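Side-chain contact in lysyl oxidase (Pichia pastoris, PDB 1W7C), which probably oxidises primary amines, including peptidyl lysine side chains, to aldehydes with copper and a topaquinone cofactor: residues Y444-F447 against T451-V454. Residues are numbered along the deposited sequence; the frame is centred on the assembly and turned at random. Where two conformers were deposited one is given.
Sequences YKFF and TLEV
In the conformer given, Leu452 sets its methyl CD1 squarely over the face of the Phe446 ring, a CH-pi contact 3.6 Å from the centroid and 9° off the normal. With Leu452 CG anti to the backbone N (chi1 166°), the turn at chi2 (58°) puts CD1 over the ring centre. With an alanine at Phe446, CD1 would probably lose the ring face it rests on, and a gap would open beside Leu452. On the same side of the hairpin, Val454 and Tyr444 lie side by side, CG1 of Val454 meeting CE2 of Tyr444 at 3.9 Å.

The other face carries Lys445 and Glu453. In the conformer given, Glu453 OE2 lies 3.7 Å from Lys445 CE. The lysine chain bends at its end and takes NZ to Asn428 and Glu406 of its own chain and to Asp407 of the second subunit. The Phe447 ring turns an edge to Thr451 O and Glu453 CB.

Lys445 and Glu453 form a hydrogen-bonded antiparallel pair. Phe447 N adds a hydrogen bond to Thr451 O (2.9 Å).

This hairpin of the enzyme domain lies between strands 418-433 and 670-678. Leu335 of strand 329-344 packs against Tyr444, Leu452 and Val454, and Phe309 stacks on Phe446.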
# COMPACT_ATOMS: atom_id res chain seq x y z
N TYR A 444 4.85 4.57 -12.06
CA TYR A 444 6.20 4.12 -11.77
C TYR A 444 6.83 5.25 -10.93
O TYR A 444 6.96 6.38 -11.41
CB TYR A 444 6.97 3.85 -13.07
CG TYR A 444 6.33 2.81 -13.90
CD1 TYR A 444 5.27 3.09 -14.75
CD2 TYR A 444 6.75 1.48 -13.83
CE1 TYR A 444 4.60 2.08 -15.46
CE2 TYR A 444 6.10 0.48 -14.54
CZ TYR A 444 5.07 0.78 -15.38
OH TYR A 444 4.48 -0.26 -16.09
N LYS A 445 7.22 4.92 -9.69
CA LYS A 445 7.63 5.90 -8.70
C LYS A 445 9.03 5.54 -8.20
O LYS A 445 9.25 4.44 -7.67
CB LYS A 445 6.62 5.86 -7.56
CG LYS A 445 6.93 6.89 -6.46
CD LYS A 445 6.00 6.73 -5.24
CE LYS A 445 4.54 7.17 -5.54
NZ LYS A 445 4.38 8.60 -5.87
N PHE A 446 9.96 6.45 -8.39
CA PHE A 446 11.37 6.26 -8.08
C PHE A 446 11.77 7.08 -6.84
O PHE A 446 11.38 8.23 -6.75
CB PHE A 446 12.26 6.71 -9.26
CG PHE A 446 12.00 5.96 -10.57
CD1 PHE A 446 10.91 6.28 -11.38
CD2 PHE A 446 12.85 4.97 -10.99
CE1 PHE A 446 10.69 5.63 -12.57
CE2 PHE A 446 12.62 4.30 -12.17
CZ PHE A 446 11.54 4.60 -12.93
N PHE A 447 12.51 6.45 -5.94
CA PHE A 447 12.89 7.05 -4.65
C PHE A 447 14.38 7.35 -4.57
O PHE A 447 15.21 6.75 -5.29
CB PHE A 447 12.52 6.09 -3.53
CG PHE A 447 11.02 5.86 -3.35
CD1 PHE A 447 10.32 6.51 -2.35
CD2 PHE A 447 10.34 4.98 -4.18
CE1 PHE A 447 8.98 6.25 -2.15
CE2 PHE A 447 9.00 4.72 -3.99
CZ PHE A 447 8.32 5.37 -2.96
N THR A 451 15.03 2.69 -4.54
CA THR A 451 13.80 1.88 -4.60
C THR A 451 12.93 2.36 -5.72
O THR A 451 12.85 3.56 -5.95
CB THR A 451 13.05 1.99 -3.26
OG1 THR A 451 13.84 1.37 -2.23
CG2 THR A 451 11.68 1.32 -3.25
N LEU A 452 12.23 1.47 -6.39
CA LEU A 452 11.22 1.78 -7.39
C LEU A 452 9.92 1.05 -7.01
O LEU A 452 9.96 -0.11 -6.63
CB LEU A 452 11.70 1.26 -8.77
CG LEU A 452 10.72 1.15 -9.95
CD1 LEU A 452 10.09 2.51 -10.25
CD2 LEU A 452 11.48 0.60 -11.18
N GLU A 453 8.80 1.74 -7.15
CA GLU A 453 7.49 1.15 -6.91
C GLU A 453 6.70 1.19 -8.22
O GLU A 453 6.59 2.26 -8.84
CB GLU A 453 6.74 1.95 -5.84
CG GLU A 453 5.35 1.42 -5.53
CD GLU A 453 4.53 2.41 -4.72
OE1 GLU A 453 4.31 2.13 -3.54
OE2 GLU A 453 4.13 3.50 -5.26
N VAL A 454 6.12 0.03 -8.54
CA VAL A 454 5.29 -0.19 -9.71
C VAL A 454 3.86 -0.35 -9.20
O VAL A 454 3.62 -1.20 -8.33
CB VAL A 454 5.74 -1.43 -10.45
CG1 VAL A 454 4.81 -1.74 -11.62
CG2 VAL A 454 7.15 -1.30 -10.93